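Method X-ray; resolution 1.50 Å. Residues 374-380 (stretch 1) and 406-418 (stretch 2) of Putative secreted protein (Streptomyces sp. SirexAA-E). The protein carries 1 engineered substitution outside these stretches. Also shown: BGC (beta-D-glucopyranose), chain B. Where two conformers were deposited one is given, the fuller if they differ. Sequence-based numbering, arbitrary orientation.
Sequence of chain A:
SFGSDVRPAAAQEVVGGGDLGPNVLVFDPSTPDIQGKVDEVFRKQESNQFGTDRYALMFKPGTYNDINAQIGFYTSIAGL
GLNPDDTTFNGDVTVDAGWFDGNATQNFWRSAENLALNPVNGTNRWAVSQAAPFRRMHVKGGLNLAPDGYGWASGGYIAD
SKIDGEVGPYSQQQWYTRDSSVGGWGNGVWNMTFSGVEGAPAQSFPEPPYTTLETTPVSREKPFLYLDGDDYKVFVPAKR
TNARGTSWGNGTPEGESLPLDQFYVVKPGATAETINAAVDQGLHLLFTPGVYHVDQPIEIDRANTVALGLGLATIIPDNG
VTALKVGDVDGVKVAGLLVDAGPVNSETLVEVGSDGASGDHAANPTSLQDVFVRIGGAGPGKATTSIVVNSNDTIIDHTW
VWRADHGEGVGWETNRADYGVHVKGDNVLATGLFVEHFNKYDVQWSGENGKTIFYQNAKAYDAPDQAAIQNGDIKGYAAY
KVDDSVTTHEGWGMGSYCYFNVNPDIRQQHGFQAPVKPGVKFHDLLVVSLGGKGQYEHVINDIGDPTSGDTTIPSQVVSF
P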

# COMPACT_ATOMS: atom_id res chain seq x y z
N ARG A 374 -3.02 -3.13 -10.04
CA ARG A 374 -3.75 -2.24 -10.93
C ARG A 374 -4.47 -3.05 -12.00
O ARG A 374 -3.87 -3.96 -12.59
CB ARG A 374 -2.81 -1.23 -11.60
CG ARG A 374 -3.48 -0.43 -12.71
CD ARG A 374 -2.59 0.71 -13.19
NE ARG A 374 -1.44 0.23 -13.95
CZ ARG A 374 -0.33 0.93 -14.14
NH1 ARG A 374 -0.21 2.14 -13.60
NH2 ARG A 374 0.67 0.44 -14.87
N ILE A 375 -5.75 -2.73 -12.22
CA ILE A 375 -6.50 -3.35 -13.31
C ILE A 375 -7.01 -2.26 -14.26
O ILE A 375 -7.96 -1.53 -13.94
CB ILE A 375 -7.69 -4.20 -12.79
CG1 ILE A 375 -7.23 -5.19 -11.70
CG2 ILE A 375 -8.37 -4.93 -13.97
CD1 ILE A 375 -7.40 -4.66 -10.28
N GLY A 376 -6.36 -2.14 -15.42
CA GLY A 376 -6.67 -1.08 -16.36
C GLY A 376 -5.93 0.23 -16.10
O GLY A 376 -5.18 0.34 -15.12
N GLY A 377 -6.14 1.22 -16.96
CA GLY A 377 -5.56 2.53 -16.76
C GLY A 377 -4.40 2.84 -17.69
O GLY A 377 -4.28 3.95 -18.21
N ALA A 378 -3.52 1.85 -17.87
CA ALA A 378 -2.43 1.96 -18.82
C ALA A 378 -2.72 1.08 -20.02
O ALA A 378 -1.81 0.51 -20.64
CB ALA A 378 -1.11 1.57 -18.17
N GLY A 379 -4.01 0.97 -20.35
CA GLY A 379 -4.50 0.03 -21.35
C GLY A 379 -5.47 -0.92 -20.68
O GLY A 379 -5.50 -1.01 -19.45
N PRO A 380 -6.27 -1.64 -21.47
CA PRO A 380 -7.26 -2.54 -20.85
C PRO A 380 -6.60 -3.62 -19.99
O PRO A 380 -5.53 -4.13 -20.34
CB PRO A 380 -7.98 -3.15 -22.05
CG PRO A 380 -7.05 -2.97 -23.20
CD PRO A 380 -6.30 -1.71 -22.94
N HIS A 406 -9.78 5.88 -14.07
CA HIS A 406 -9.41 6.83 -15.12
C HIS A 406 -8.20 6.28 -15.87
O HIS A 406 -7.57 5.32 -15.41
CB HIS A 406 -9.11 8.21 -14.53
CG HIS A 406 -7.94 8.24 -13.61
ND1 HIS A 406 -8.05 8.02 -12.25
CD2 HIS A 406 -6.62 8.49 -13.84
CE1 HIS A 406 -6.85 8.10 -11.69
NE2 HIS A 406 -5.97 8.38 -12.64
N GLY A 407 -7.89 6.88 -17.01
CA GLY A 407 -6.81 6.40 -17.85
C GLY A 407 -7.33 5.74 -19.11
O GLY A 407 -8.49 5.94 -19.51
N GLU A 408 -6.48 4.94 -19.74
CA GLU A 408 -6.82 4.21 -20.95
C GLU A 408 -7.27 2.79 -20.64
O GLU A 408 -6.72 2.15 -19.73
CB GLU A 408 -5.63 4.17 -21.91
CG GLU A 408 -5.23 5.53 -22.47
CD GLU A 408 -6.10 5.95 -23.64
OE1 GLU A 408 -6.85 5.11 -24.16
OE2 GLU A 408 -6.02 7.14 -24.04
N GLY A 409 -8.25 2.30 -21.38
CA GLY A 409 -8.71 0.93 -21.21
C GLY A 409 -9.59 0.77 -19.99
O GLY A 409 -9.54 -0.26 -19.32
N VAL A 410 -10.40 1.78 -19.71
CA VAL A 410 -11.29 1.79 -18.55
C VAL A 410 -12.76 1.76 -18.99
O VAL A 410 -13.15 2.47 -19.92
CB VAL A 410 -11.04 3.04 -17.66
CG1 VAL A 410 -12.05 3.13 -16.52
CG2 VAL A 410 -9.61 3.02 -17.12
N GLY A 411 -13.56 0.94 -18.33
CA GLY A 411 -14.98 0.85 -18.61
C GLY A 411 -15.61 -0.27 -17.82
O GLY A 411 -14.92 -1.22 -17.44
N TRP A 412 -16.92 -0.18 -17.59
CA TRP A 412 -17.64 -1.15 -16.78
C TRP A 412 -17.36 -2.59 -17.23
O TRP A 412 -17.26 -3.50 -16.41
CB TRP A 412 -19.14 -0.85 -16.81
CG TRP A 412 -19.96 -1.72 -15.90
CD1 TRP A 412 -20.92 -2.62 -16.27
CD2 TRP A 412 -19.90 -1.76 -14.47
NE1 TRP A 412 -21.45 -3.22 -15.17
CE2 TRP A 412 -20.84 -2.73 -14.05
CE3 TRP A 412 -19.14 -1.09 -13.51
CZ2 TRP A 412 -21.05 -3.03 -12.70
CZ3 TRP A 412 -19.35 -1.39 -12.16
CH2 TRP A 412 -20.30 -2.35 -11.77
N GLU A 413 -17.23 -2.78 -18.53
CA GLU A 413 -16.82 -4.09 -19.01
C GLU A 413 -15.36 -4.09 -19.48
O GLU A 413 -14.67 -5.09 -19.29
CB GLU A 413 -17.76 -4.58 -20.12
CG GLU A 413 -19.10 -5.11 -19.58
CD GLU A 413 -18.92 -6.10 -18.41
OE1 GLU A 413 -18.48 -7.25 -18.64
OE2 GLU A 413 -19.23 -5.72 -17.26
N THR A 414 -14.88 -2.98 -20.03
CA THR A 414 -13.51 -2.92 -20.57
C THR A 414 -12.42 -3.28 -19.56
O THR A 414 -11.50 -4.04 -19.89
CB THR A 414 -13.23 -1.52 -21.16
OG1 THR A 414 -14.20 -1.24 -22.17
CG2 THR A 414 -11.83 -1.45 -21.77
N ASN A 415 -12.52 -2.78 -18.33
CA ASN A 415 -11.61 -3.25 -17.29
C ASN A 415 -12.36 -3.84 -16.10
O ASN A 415 -12.03 -3.58 -14.94
CB ASN A 415 -10.61 -2.15 -16.85
CG ASN A 415 -11.23 -1.04 -16.00
OD1 ASN A 415 -12.37 -0.64 -16.21
ND2 ASN A 415 -10.44 -0.50 -15.06
N ARG A 416 -13.35 -4.67 -16.39
CA ARG A 416 -14.09 -5.38 -15.36
C ARG A 416 -13.15 -6.12 -14.41
O ARG A 416 -12.23 -6.82 -14.85
CB ARG A 416 -15.06 -6.37 -15.99
CG ARG A 416 -15.79 -7.22 -14.98
CD ARG A 416 -16.74 -8.19 -15.65
NE ARG A 416 -17.39 -9.04 -14.67
CZ ARG A 416 -18.24 -10.01 -14.98
NH1 ARG A 416 -18.80 -10.74 -14.02
NH2 ARG A 416 -18.53 -10.25 -16.26
N ALA A 417 -13.39 -5.97 -13.11
CA ALA A 417 -12.67 -6.71 -12.08
C ALA A 417 -13.63 -6.87 -10.91
O ALA A 417 -13.89 -5.92 -10.18
CB ALA A 417 -11.38 -5.97 -11.67
N ASP A 418 -14.20 -8.07 -10.77
CA ASP A 418 -15.29 -8.26 -9.81
C ASP A 418 -14.84 -8.15 -8.36
O ASP A 418 -15.50 -7.50 -7.56
CB ASP A 418 -15.97 -9.61 -10.03
CG ASP A 418 -16.98 -9.58 -11.18
OD1 ASP A 418 -17.31 -8.48 -11.68
OD2 ASP A 418 -17.46 -10.67 -11.57
C2 BGC B . -9.87 7.79 -5.63
C3 BGC B . -8.82 7.20 -6.56
C4 BGC B . -8.95 7.82 -7.94
C5 BGC B . -8.85 9.34 -7.83
C6 BGC B . -8.95 9.99 -9.21
C1 BGC B . -9.92 9.32 -5.71
O2 BGC B . -9.60 7.37 -4.30
O3 BGC B . -8.99 5.81 -6.66
O4 BGC B . -7.96 7.32 -8.81
O5 BGC B . -9.93 9.79 -7.04
O6 BGC B . -10.26 9.86 -9.69

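Asn 415 makes the only side-chain hydrogen bond between the two stretches. Its chi1 of 72° (p) and chi2 of -36° send the amide in two directions at once: ND2 donates across the contact to Ile 375 O (2.9 Å, N-H...O angle 158°), while OD1 accepts from Gly 411 N within its own stretch (2.9 Å, 176°). The two partners together favour this assignment, with donor Gly 411 N at OD1 and acceptor Ile 375 O at ND2. Backbone Asn 415 N also donates to Gly 411 O at 3.0 Å, so the turn is tied from both the main chain and the side chain.

Ile 375 adds the apolar counterpart. With chi1 at -51° (m), its CG2 lies 3.9 Å from Ala 417 CB, an ordinary van der Waals distance; chi2, at 94°, lies between wells.

The remaining hydrogen bonds across the contact are backbone to backbone. Glu 408 N donates to Gly 377 O (2.9 Å, 152°), and Glu 408 O accepts from Gly 379 N (3.0 Å, 146°) and, weakly, from Gly 377 N (3.0 Å, 128°). The Glu 408 side chain takes no part in these bonds: CA-to-CB points sideways, and chi1 -66° and chi2 -81° (both m) lead its end away.

Glycines permit this close approach. An ideal CB on Gly 376 would sit 2.6 Å from Asn 415 ND2, one on Gly 407 2.5 Å from Gly 377 O, and one on Gly 409 2.1 Å from Pro 380 N, all clashes.

The CA-to-CB bond of Arg 416 points away from stretch 1, and in the conformer given its side chain is fully extended (chi1 to chi3 all t). This conformation presents NE to Asp 418 OD1 (3.0 Å) and NH1 to Asp 418 OD2 (2.8 Å), a two-pronged salt bridge within stretch 2. The CA-to-CB bond of His 406 also points away; its CE1 lies 3.2 Å from glucose O4, which approaches the ring edge.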